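Local coordinates for type IV pilus biogenesis protein PilB (Streptococcus sanguinis, PDB 7B7P) that acts as a minor type IV pilin with a direct role in adhesion, probably through a von Willebrand factor A-like module that carries a metal-ion-dependent adhesion site (MIDAS), at residues N215-G218 / K224-Q227; S220-Y225 / P258-R263; I267-Q272 / K277-L282; V164-D169 / V200-D205. All coordinates share one frame; numbering follows the deposited sequence.

Interaction 1. Residues N215-G218 / K224-Q227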
loop_
_atom_site.group_PDB
_atom_site.type_symbol
_atom_site.label_atom_id
_atom_site.label_comp_id
_atom_site.label_asym_id
_atom_site.label_seq_id
_atom_site.Cartn_x
_atom_site.Cartn_y
_atom_site.Cartn_z
ATOM N N ASN A 215 2.535 4.800 14.760
ATOM C CA ASN A 215 2.765 5.953 15.624
ATOM C C ASN A 215 2.012 7.128 15.022
ATOM O O ASN A 215 1.427 7.025 13.940
ATOM C CB ASN A 215 4.262 6.257 15.817
ATOM C CG ASN A 215 4.909 6.890 14.587
ATOM O OD1 ASN A 215 4.397 6.758 13.468
ATOM N ND2 ASN A 215 6.038 7.598 14.793
ATOM N N LEU A 216 2.038 8.259 15.710
ATOM C CA LEU A 216 1.223 9.400 15.335
ATOM C C LEU A 216 2.082 10.657 15.336
ATOM O O LEU A 216 2.687 10.993 16.360
ATOM C CB LEU A 216 0.035 9.550 16.294
ATOM C CG LEU A 216 -0.983 10.606 15.855
ATOM C CD1 LEU A 216 -1.495 10.312 14.434
ATOM C CD2 LEU A 216 -2.145 10.724 16.855
ATOM N N VAL A 217 2.126 11.348 14.196
ATOM C CA VAL A 217 2.807 12.629 14.050
ATOM C C VAL A 217 1.758 13.683 13.725
ATOM O O VAL A 217 0.917 13.484 12.838
ATOM C CB VAL A 217 3.890 12.591 12.950
ATOM C CG1 VAL A 217 4.448 14.010 12.656
ATOM C CG2 VAL A 217 5.010 11.626 13.305
ATOM N N GLY A 218 1.809 14.798 14.433
ATOM C CA GLY A 218 1.025 15.964 14.089
ATOM C C GLY A 218 1.932 17.009 13.463
ATOM O O GLY A 218 3.127 17.047 13.722
ATOM N N LYS A 224 5.236 17.671 15.465
ATOM C CA LYS A 224 5.323 17.179 16.832
ATOM C C LYS A 224 4.942 15.701 16.845
ATOM O O LYS A 224 4.055 15.271 16.099
ATOM C CB LYS A 224 4.411 17.987 17.771
ATOM C CG LYS A 224 4.257 17.380 19.164
ATOM C CD LYS A 224 2.874 17.638 19.804
ATOM C CE LYS A 224 2.966 17.500 21.343
ATOM N NZ LYS A 224 1.672 17.728 22.041
ATOM N N TYR A 225 5.623 14.923 17.682
ATOM C CA TYR A 225 5.212 13.552 17.923
ATOM C C TYR A 225 4.052 13.557 18.918
ATOM O O TYR A 225 4.211 14.001 20.054
ATOM C CB TYR A 225 6.388 12.732 18.452
ATOM C CG TYR A 225 7.417 12.361 17.410
ATOM C CD1 TYR A 225 7.108 11.474 16.386
ATOM C CD2 TYR A 225 8.704 12.887 17.459
ATOM C CE1 TYR A 225 8.053 11.133 15.428
ATOM C CE2 TYR A 225 9.652 12.548 16.516
ATOM C CZ TYR A 225 9.326 11.678 15.503
ATOM O OH TYR A 225 10.272 11.365 14.557
ATOM N N ILE A 226 2.876 13.113 18.484
ATOM C CA ILE A 226 1.786 12.907 19.432
ATOM C C ILE A 226 2.011 11.609 20.178
ATOM O O ILE A 226 1.841 11.534 21.394
ATOM C CB ILE A 226 0.419 12.919 18.726
ATOM C CG1 ILE A 226 0.377 13.967 17.609
ATOM C CG2 ILE A 226 -0.702 13.190 19.728
ATOM C CD1 ILE A 226 0.427 15.393 18.107
ATOM N N GLN A 227 2.406 10.571 19.460
ATOM C CA GLN A 227 2.954 9.358 20.043
ATOM C C GLN A 227 4.175 9.027 19.202
ATOM O O GLN A 227 4.038 8.658 18.032
ATOM C CB GLN A 227 1.950 8.205 20.038
ATOM C CG GLN A 227 2.552 6.884 20.504
ATOM C CD GLN A 227 1.546 5.752 20.517
ATOM O OE1 GLN A 227 1.706 4.760 19.812
ATOM N NE2 GLN A 227 0.498 5.896 21.323
#
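L216 faces both I226 and Q227 in a classic beta bulge. The bulge interrupts the antiparallel hairpin of strands 212-219 and 223-228, on the flank of the von Willebrand factor A-like (VWFA) sheet. L216 O accepts from Q227 N at 3.1 Å, and I226 N adds a weak, bent bond to the same oxygen. L216 N returns a nearly straight bond (172°) to Q227 O. Beyond the bulge the pairing is regular. V217 and Y225 are a non-hydrogen-bonded pair. G218 and K224 are a hydrogen-bonded pair, with G218 N to K224 O and K224 N to G218 O both at 2.8 Å.

The tight part surrounds I226, a bulge residue whose side chain is directed toward strand 212-219. I226 CB lies 3.9 Å from L216 CD2, and I226 CG1 comes within 3.6 Å of G218 N. G218 carries no side chain, and the I226 CD1 methyl sits beside its CA. L216 and I226 also reach helix 238-245, at I244 and T243. K224 marks the loose side. Its chain starts on the same face, but its amine end turns off into solvent.

V217 and Y225 share the other face and run alongside each other in the same direction. V217 CG2 is 3.7 Å from Y225 CD1, oblique to the ring. Y225 OH bonds to Y264 O of helix 258-270. The N215 amide stands at 45° to the ring, held by S165, S268 and Q228. Its chi1 of 74° sets CG between N and C and turns the amide toward S165 and S268. N215 CB lies 3.3 Å from Q227 O.

Interaction 2. Residues S220-Y225 / P258-R263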
loop_
_atom_site.group_PDB
_atom_site.type_symbol
_atom_site.label_atom_id
_atom_site.label_comp_id
_atom_site.label_asym_id
_atom_site.label_seq_id
_atom_site.Cartn_x
_atom_site.Cartn_y
_atom_site.Cartn_z
ATOM N N SER A 220 1.739 21.307 12.059
ATOM C CA SER A 220 1.088 22.513 11.605
ATOM C C SER A 220 2.187 23.484 11.222
ATOM O O SER A 220 2.850 23.294 10.196
ATOM C CB SER A 220 0.159 23.084 12.679
ATOM O OG SER A 220 0.872 23.342 13.877
ATOM N N THR A 221 2.364 24.544 12.012
ATOM C CA THR A 221 3.507 25.423 11.810
ATOM C C THR A 221 4.806 24.620 11.819
ATOM O O THR A 221 5.729 24.888 11.041
ATOM C CB THR A 221 3.504 26.507 12.883
ATOM O OG1 THR A 221 2.340 27.330 12.705
ATOM C CG2 THR A 221 4.759 27.391 12.783
ATOM N N SER A 222 4.865 23.599 12.657
ATOM C CA SER A 222 5.965 22.660 12.654
ATOM C C SER A 222 5.425 21.360 13.241
ATOM O O SER A 222 4.280 21.289 13.685
ATOM C CB SER A 222 7.169 23.235 13.412
ATOM O OG SER A 222 7.014 23.051 14.798
ATOM N N ALA A 223 6.247 20.324 13.214
ATOM C CA ALA A 223 5.771 18.982 13.510
ATOM C C ALA A 223 6.015 18.635 14.977
ATOM O O ALA A 223 6.882 19.206 15.641
ATOM C CB ALA A 223 6.449 17.946 12.589
ATOM N N LYS A 224 5.236 17.671 15.465
ATOM C CA LYS A 224 5.323 17.179 16.832
ATOM C C LYS A 224 4.942 15.701 16.845
ATOM O O LYS A 224 4.055 15.271 16.099
ATOM C CB LYS A 224 4.411 17.987 17.771
ATOM C CG LYS A 224 4.257 17.380 19.164
ATOM C CD LYS A 224 2.874 17.638 19.804
ATOM C CE LYS A 224 2.966 17.500 21.343
ATOM N NZ LYS A 224 1.672 17.728 22.041
ATOM N N TYR A 225 5.623 14.923 17.682
ATOM C CA TYR A 225 5.212 13.552 17.923
ATOM C C TYR A 225 4.052 13.557 18.918
ATOM O O TYR A 225 4.211 14.001 20.054
ATOM C CB TYR A 225 6.388 12.732 18.452
ATOM C CG TYR A 225 7.417 12.361 17.410
ATOM C CD1 TYR A 225 7.108 11.474 16.386
ATOM C CD2 TYR A 225 8.704 12.887 17.459
ATOM C CE1 TYR A 225 8.053 11.133 15.428
ATOM C CE2 TYR A 225 9.652 12.548 16.516
ATOM C CZ TYR A 225 9.326 11.678 15.503
ATOM O OH TYR A 225 10.272 11.365 14.557
ATOM N N PRO A 258 3.846 20.608 5.717
ATOM C CA PRO A 258 3.858 19.151 5.514
ATOM C C PRO A 258 5.260 18.557 5.440
ATOM O O PRO A 258 5.472 17.417 5.885
ATOM C CB PRO A 258 3.083 18.977 4.193
ATOM C CG PRO A 258 3.288 20.263 3.460
ATOM C CD PRO A 258 3.371 21.339 4.519
ATOM N N GLY A 259 6.230 19.291 4.898
ATOM C CA GLY A 259 7.598 18.793 4.909
ATOM C C GLY A 259 8.077 18.403 6.297
ATOM O O GLY A 259 8.666 17.331 6.487
ATOM N N ASP A 260 7.824 19.260 7.303
ATOM C CA ASP A 260 8.309 18.913 8.640
ATOM C C ASP A 260 7.555 17.706 9.189
ATOM O O ASP A 260 8.158 16.819 9.808
ATOM C CB ASP A 260 8.226 20.112 9.598
ATOM C CG ASP A 260 9.197 19.983 10.802
ATOM O OD1 ASP A 260 10.205 19.257 10.716
ATOM O OD2 ASP A 260 8.933 20.579 11.868
ATOM N N GLY A 261 6.241 17.635 8.951
ATOM C CA GLY A 261 5.506 16.465 9.383
ATOM C C GLY A 261 6.059 15.200 8.761
ATOM O O GLY A 261 6.223 14.176 9.439
ATOM N N LEU A 262 6.370 15.266 7.459
ATOM C CA LEU A 262 6.892 14.115 6.739
ATOM C C LEU A 262 8.269 13.731 7.257
ATOM O O LEU A 262 8.618 12.540 7.294
ATOM C CB LEU A 262 6.942 14.421 5.235
ATOM C CG LEU A 262 7.364 13.232 4.356
ATOM C CD1 LEU A 262 6.287 12.126 4.351
ATOM C CD2 LEU A 262 7.678 13.676 2.942
ATOM N N ARG A 263 9.064 14.728 7.653
ATOM C CA ARG A 263 10.378 14.447 8.219
ATOM C C ARG A 263 10.247 13.628 9.493
ATOM O O ARG A 263 10.916 12.600 9.656
ATOM C CB ARG A 263 11.137 15.756 8.483
ATOM C CG ARG A 263 12.505 15.547 9.150
ATOM C CD ARG A 263 13.337 16.832 9.111
ATOM N NE ARG A 263 12.775 17.921 9.926
ATOM C CZ ARG A 263 13.523 18.709 10.703
ATOM N NH1 ARG A 263 14.839 18.509 10.765
ATOM N NH2 ARG A 263 12.972 19.685 11.411
#
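The first turns of helix 258-270 meet the hairpin end of strand 223-228 through D260, whose carboxylate takes the backbone N-H of A223. A223 N to D260 OD2 is 3.0 Å, with an angle of 160° at the hydrogen. The amide comes from above the carboxylate plane, 43° out of it. S222 brings its CB to 3.5 Å from the same oxygen.

A223 also packs on the helix backbone. Its CB methyl is 3.5 Å from D260 O and 3.7 Å from G261 CA. G261 has no side chain, and the two backbones come close here, with A223 CA 4.8 Å from G261 CA. In this way a helix of the alpha/beta VWFA fold is joined to the antiparallel hairpin strand of its sheet. The turn before A223 is tied down: T221 O accepts from N257 ND2, T221 OG1 bonds to V255 N, and N257 OD1 accepts from D260 N.

The two carboxylate oxygens of D260 have separate tasks. CG is anti to the backbone N (chi1 -158°), which carries OD2 out to the strand. OD1 is gripped by R263, one helical turn on. R263 NE and R263 NH2 both reach D260 OD1 side-on, at 3.0 and 2.9 Å. The oxygen lies almost in the guanidinium plane. NE meets it nearly along its C-O axis, and NH2 comes from the syn side, well out of the carboxylate plane. The salt bridge probably offsets the charge of the buried carboxylate. R263 NH1 bonds to S322 O, and Y350 of helix 341-358 touches both D260 and R263.

Interaction 3. Residues I267-Q272 / K277-L282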
loop_
_atom_site.group_PDB
_atom_site.type_symbol
_atom_site.label_atom_id
_atom_site.label_comp_id
_atom_site.label_asym_id
_atom_site.label_seq_id
_atom_site.Cartn_x
_atom_site.Cartn_y
_atom_site.Cartn_z
ATOM N N ILE A 267 11.670 9.677 9.593
ATOM C CA ILE A 267 12.809 9.269 10.415
ATOM C C ILE A 267 12.365 8.283 11.485
ATOM O O ILE A 267 13.070 7.310 11.769
ATOM C CB ILE A 267 13.574 10.465 11.021
ATOM C CG1 ILE A 267 14.876 9.957 11.655
ATOM C CG2 ILE A 267 12.788 11.181 12.071
ATOM C CD1 ILE A 267 15.938 11.038 11.852
ATOM N N SER A 268 11.174 8.477 12.064
ATOM C CA SER A 268 10.681 7.476 13.016
ATOM C C SER A 268 10.462 6.120 12.340
ATOM O O SER A 268 10.673 5.079 12.962
ATOM C CB SER A 268 9.402 7.960 13.697
ATOM O OG SER A 268 8.289 7.936 12.823
ATOM N N LEU A 269 10.100 6.110 11.058
ATOM C CA LEU A 269 9.966 4.844 10.342
ATOM C C LEU A 269 11.328 4.200 10.085
ATOM O O LEU A 269 11.455 2.963 10.084
ATOM C CB LEU A 269 9.225 5.067 9.020
ATOM C CG LEU A 269 7.703 5.191 9.037
ATOM C CD1 LEU A 269 7.246 5.489 7.611
ATOM C CD2 LEU A 269 7.026 3.907 9.573
ATOM N N GLN A 270 12.359 5.016 9.850
ATOM C CA GLN A 270 13.684 4.455 9.629
ATOM C C GLN A 270 14.160 3.637 10.825
ATOM O O GLN A 270 14.898 2.660 10.656
ATOM C CB GLN A 270 14.690 5.562 9.312
ATOM C CG GLN A 270 14.544 6.205 7.941
ATOM C CD GLN A 270 14.598 5.217 6.783
ATOM O OE1 GLN A 270 14.034 5.477 5.714
ATOM N NE2 GLN A 270 15.306 4.108 6.966
ATOM N N SER A 271 13.724 3.990 12.025
ATOM C CA SER A 271 14.174 3.326 13.232
ATOM C C SER A 271 13.302 2.142 13.616
ATOM O O SER A 271 13.519 1.561 14.677
ATOM C CB SER A 271 14.222 4.325 14.384
ATOM O OG SER A 271 12.954 4.398 15.010
ATOM N N GLN A 272 12.320 1.784 12.800
ATOM C CA GLN A 272 11.496 0.614 13.066
ATOM C C GLN A 272 11.977 -0.561 12.236
ATOM O O GLN A 272 12.430 -0.373 11.098
ATOM C CB GLN A 272 10.028 0.890 12.748
ATOM C CG GLN A 272 9.380 1.808 13.756
ATOM C CD GLN A 272 9.347 1.193 15.145
ATOM O OE1 GLN A 272 8.873 0.081 15.319
ATOM N NE2 GLN A 272 9.856 1.917 16.135
ATOM N N LYS A 277 6.861 -0.462 5.266
ATOM C CA LYS A 277 6.779 0.820 5.959
ATOM C C LYS A 277 5.914 1.801 5.181
ATOM O O LYS A 277 6.033 1.915 3.957
ATOM C CB LYS A 277 8.178 1.426 6.180
ATOM C CG LYS A 277 9.122 0.547 6.987
ATOM C CD LYS A 277 10.510 1.192 7.066
ATOM C CE LYS A 277 11.544 0.216 7.605
ATOM N NZ LYS A 277 12.478 0.872 8.520
ATOM N N TYR A 278 5.096 2.553 5.907
ATOM C CA TYR A 278 4.062 3.371 5.293
ATOM C C TYR A 278 3.957 4.726 5.972
ATOM O O TYR A 278 3.999 4.816 7.201
ATOM C CB TYR A 278 2.696 2.669 5.374
ATOM C CG TYR A 278 2.632 1.392 4.567
ATOM C CD1 TYR A 278 2.452 1.427 3.188
ATOM C CD2 TYR A 278 2.759 0.155 5.182
ATOM C CE1 TYR A 278 2.385 0.279 2.455
ATOM C CE2 TYR A 278 2.700 -1.003 4.453
ATOM C CZ TYR A 278 2.515 -0.940 3.092
ATOM O OH TYR A 278 2.465 -2.103 2.368
ATOM N N ILE A 279 3.770 5.769 5.165
ATOM C CA ILE A 279 3.310 7.071 5.638
ATOM C C ILE A 279 1.871 7.289 5.173
ATOM O O ILE A 279 1.550 7.086 3.997
ATOM C CB ILE A 279 4.216 8.205 5.134
ATOM C CG1 ILE A 279 5.633 8.035 5.683
ATOM C CG2 ILE A 279 3.609 9.573 5.483
ATOM C CD1 ILE A 279 5.849 8.680 7.041
ATOM N N VAL A 280 1.014 7.722 6.081
ATOM C CA VAL A 280 -0.323 8.184 5.734
ATOM C C VAL A 280 -0.381 9.630 6.152
ATOM O O VAL A 280 -0.404 9.940 7.347
ATOM C CB VAL A 280 -1.436 7.365 6.408
ATOM C CG1 VAL A 280 -2.795 8.009 6.157
ATOM C CG2 VAL A 280 -1.396 5.955 5.882
ATOM N N LEU A 281 -0.371 10.516 5.177
ATOM C CA LEU A 281 -0.284 11.940 5.430
ATOM C C LEU A 281 -1.626 12.561 5.094
ATOM O O LEU A 281 -2.124 12.385 3.985
ATOM C CB LEU A 281 0.828 12.565 4.588
ATOM C CG LEU A 281 1.168 13.995 4.995
ATOM C CD1 LEU A 281 2.632 14.262 4.726
ATOM C CD2 LEU A 281 0.311 14.958 4.224
ATOM N N LEU A 282 -2.192 13.301 6.038
ATOM C CA LEU A 282 -3.480 13.951 5.862
ATOM C C LEU A 282 -3.286 15.454 5.960
ATOM O O LEU A 282 -2.713 15.932 6.933
ATOM C CB LEU A 282 -4.488 13.476 6.918
ATOM C CG LEU A 282 -5.882 14.025 6.633
ATOM C CD1 LEU A 282 -6.972 12.958 6.885
ATOM C CD2 LEU A 282 -6.138 15.276 7.451
#
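The last turn of helix 258-270 lies against the start of strand 276-283, with L269 CA and K277 CA the nearest CA pair, 6.7 Å apart. K277 ties the two together by its ammonium group. K277 NZ donates to L269 O at 2.8 Å and to Q272 O at 2.9 Å. Its chain leaves the strand toward the helix, runs extended through its middle, and bends only at chi4 (-140°) to bring NZ within bonding distance of both carbonyl oxygens.

L269 O is shared. Q272 N also donates to it, at 3.1 Å, and reaches it from the opposite face of the carbonyl plane from K277 NZ. The positive charge stands at the carboxyl end of the helix, where the helix dipole would probably favour it. S271 OG bonds back to S268 O in the same turn.

Nearer the strand backbone the contact is largely apolar. L269 CD1 touches both the strand backbone and a side chain, 3.3 Å from Y278 O and 3.5 Å from I279 CD1. F230, A163 and I362 touch the rest of this buried leucine. Y278 points away from the helix, and its hydroxyl bonds to D419. A helix that turns back through a short connection into a central parallel strand, as here, is typical of the Rossmann-like VWFA fold.

Interaction 4. Residues V164-D169 / V200-D205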
loop_
_atom_site.group_PDB
_atom_site.type_symbol
_atom_site.label_atom_id
_atom_site.label_comp_id
_atom_site.label_asym_id
_atom_site.label_seq_id
_atom_site.Cartn_x
_atom_site.Cartn_y
_atom_site.Cartn_z
ATOM N N VAL A 164 3.409 1.788 10.276
ATOM C CA VAL A 164 2.609 2.809 9.625
ATOM C C VAL A 164 2.759 4.078 10.436
ATOM O O VAL A 164 2.440 4.098 11.627
ATOM C CB VAL A 164 1.126 2.417 9.518
ATOM C CG1 VAL A 164 0.346 3.533 8.837
ATOM C CG2 VAL A 164 0.961 1.096 8.765
ATOM N N SER A 165 3.262 5.130 9.814
ATOM C CA SER A 165 3.330 6.420 10.482
ATOM C C SER A 165 2.198 7.290 9.967
ATOM O O SER A 165 2.122 7.568 8.761
ATOM C CB SER A 165 4.680 7.110 10.273
ATOM O OG SER A 165 4.704 8.289 11.066
ATOM N N PHE A 166 1.318 7.692 10.879
ATOM C CA PHE A 166 0.256 8.638 10.591
ATOM C C PHE A 166 0.767 10.043 10.816
ATOM O O PHE A 166 1.303 10.341 11.886
ATOM C CB PHE A 166 -0.956 8.386 11.489
ATOM C CG PHE A 166 -1.747 7.183 11.087
ATOM C CD1 PHE A 166 -2.636 7.247 10.021
ATOM C CD2 PHE A 166 -1.585 5.984 11.754
ATOM C CE1 PHE A 166 -3.360 6.119 9.630
ATOM C CE2 PHE A 166 -2.308 4.863 11.381
ATOM C CZ PHE A 166 -3.190 4.926 10.317
ATOM N N VAL A 167 0.549 10.914 9.835
ATOM C CA VAL A 167 1.100 12.261 9.841
ATOM C C VAL A 167 -0.041 13.209 9.515
ATOM O O VAL A 167 -0.436 13.342 8.350
ATOM C CB VAL A 167 2.268 12.414 8.860
ATOM C CG1 VAL A 167 2.735 13.863 8.789
ATOM C CG2 VAL A 167 3.393 11.508 9.291
ATOM N N PHE A 168 -0.566 13.883 10.542
ATOM C CA PHE A 168 -1.850 14.562 10.457
ATOM C C PHE A 168 -1.682 16.070 10.579
ATOM O O PHE A 168 -1.096 16.561 11.543
ATOM C CB PHE A 168 -2.807 14.056 11.542
ATOM C CG PHE A 168 -3.346 12.660 11.308
ATOM C CD1 PHE A 168 -3.144 11.993 10.113
ATOM C CD2 PHE A 168 -4.087 12.029 12.300
ATOM C CE1 PHE A 168 -3.651 10.716 9.912
ATOM C CE2 PHE A 168 -4.593 10.768 12.112
ATOM C CZ PHE A 168 -4.385 10.107 10.919
ATOM N N ASP A 169 -2.230 16.792 9.604
ATOM C CA ASP A 169 -2.324 18.238 9.655
ATOM C C ASP A 169 -3.148 18.658 10.878
ATOM O O ASP A 169 -4.270 18.183 11.080
ATOM C CB ASP A 169 -2.959 18.713 8.339
ATOM C CG ASP A 169 -2.973 20.230 8.156
ATOM O OD1 ASP A 169 -3.045 21.009 9.128
ATOM O OD2 ASP A 169 -2.979 20.659 6.981
ATOM N N VAL A 200 -9.642 6.430 14.478
ATOM C CA VAL A 200 -9.920 5.345 15.425
ATOM C C VAL A 200 -10.433 4.113 14.681
ATOM O O VAL A 200 -9.943 2.994 14.882
ATOM C CB VAL A 200 -10.915 5.811 16.505
ATOM C CG1 VAL A 200 -11.335 4.634 17.396
ATOM C CG2 VAL A 200 -10.302 6.907 17.357
ATOM N N ILE A 201 -11.407 4.307 13.780
ATOM C CA ILE A 201 -11.896 3.210 12.939
ATOM C C ILE A 201 -10.753 2.592 12.139
ATOM O O ILE A 201 -10.635 1.363 12.035
ATOM C CB ILE A 201 -13.027 3.707 12.019
ATOM C CG1 ILE A 201 -14.244 4.141 12.844
ATOM C CG2 ILE A 201 -13.420 2.643 10.995
ATOM C CD1 ILE A 201 -15.475 4.396 12.011
ATOM N N MET A 202 -9.889 3.437 11.560
ATOM C CA MET A 202 -8.812 2.936 10.705
ATOM C C MET A 202 -7.831 2.074 11.497
ATOM O O MET A 202 -7.295 1.089 10.972
ATOM C CB MET A 202 -8.097 4.119 10.028
ATOM C CG MET A 202 -6.726 3.834 9.468
ATOM S SD MET A 202 -6.729 2.579 8.170
ATOM C CE MET A 202 -5.623 3.322 6.960
ATOM N N ILE A 203 -7.603 2.420 12.768
ATOM C CA ILE A 203 -6.709 1.634 13.620
ATOM C C ILE A 203 -7.284 0.236 13.865
ATOM O O ILE A 203 -6.591 -0.778 13.709
ATOM C CB ILE A 203 -6.453 2.371 14.948
ATOM C CG1 ILE A 203 -5.509 3.560 14.748
ATOM C CG2 ILE A 203 -5.901 1.398 15.997
ATOM C CD1 ILE A 203 -4.191 3.214 14.101
ATOM N N LYS A 204 -8.557 0.161 14.271
ATOM C CA LYS A 204 -9.175 -1.144 14.483
ATOM C C LYS A 204 -9.155 -1.972 13.205
ATOM O O LYS A 204 -8.950 -3.192 13.247
ATOM C CB LYS A 204 -10.600 -0.976 14.998
ATOM C CG LYS A 204 -10.686 -0.301 16.363
ATOM C CD LYS A 204 -12.039 0.391 16.559
ATOM C CE LYS A 204 -12.492 0.323 18.012
ATOM N NZ LYS A 204 -13.236 1.548 18.420
ATOM N N ASP A 205 -9.323 -1.320 12.050
ATOM C CA ASP A 205 -9.240 -2.045 10.789
ATOM C C ASP A 205 -7.820 -2.540 10.515
ATOM O O ASP A 205 -7.636 -3.670 10.047
ATOM C CB ASP A 205 -9.748 -1.163 9.646
ATOM C CG ASP A 205 -10.232 -1.974 8.460
ATOM O OD1 ASP A 205 -10.513 -3.183 8.654
ATOM O OD2 ASP A 205 -10.334 -1.414 7.341
#
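F166 of strand 162-169 meets M202 and I203 of helix 191-209 in a buried contact that is wholly apolar. The far end of the ring does the touching. F166 CZ is 3.8 Å from M202 CG, and F166 CE2 is 3.7 Å from I203 CD1. Both partners come obliquely to the ring. With CG anti to the carbonyl carbon (chi1 -75°), the ring is carried out from the strand so that its CZ end meets the helix.

The methionine touches with its CG methylene, not its sulfur. Its chain bends at chi2 (61°) and again at chi3. M202 is backed by F409 and I412 of helix 402-424. I203 approaches by its terminal methyl, the outermost atom of its chain. Within the strand, V164 CG1 lies over one face of the F166 ring, 3.9 Å above its plane and offset toward the rim. L216 and V280 on the two neighbouring strands also touch F166. The ring thus fills the layer between the central sheet of the VWFA alpha/beta fold and a helix packed on it.

The polar bonds run along the sheet, and none crosses to the helix. Strand 162-169 is paired in parallel with strands 212-219 and 276-283, and F166 shares backbone bonds with N215 and V217. At its end D169 begins the DxSxS sequence of the MIDAS. D169 OD1 accepts from S171 N, and D169 OD2 from D284 N, the backbone of a magnesium-binding residue.

In the fold
Interaction 1 lies within the sheet; interactions 2 to 4 join it to helices on both faces. Strand 162-169 is central: V217 N to F166 O and Y278 O to S165 N, both 2.7 Å, tie interactions 1 and 3 to interaction 4. Alternate residues of this strand serve different layers, F166 facing helix 191-209 and V167 CG1 lying 3.6 Å from G261 O of helix 258-270. That helix carries interaction 2 early and interaction 3 at its end. N215 ND2 to S268 OG, 3.0 Å, joins interactions 1 and 3. Interactions 1 and 2 share K224 and Y225. G218 and G261 lie about 13 and 14 Å from bound magnesium, and G218 about 12 Å from magnesium-binding D284.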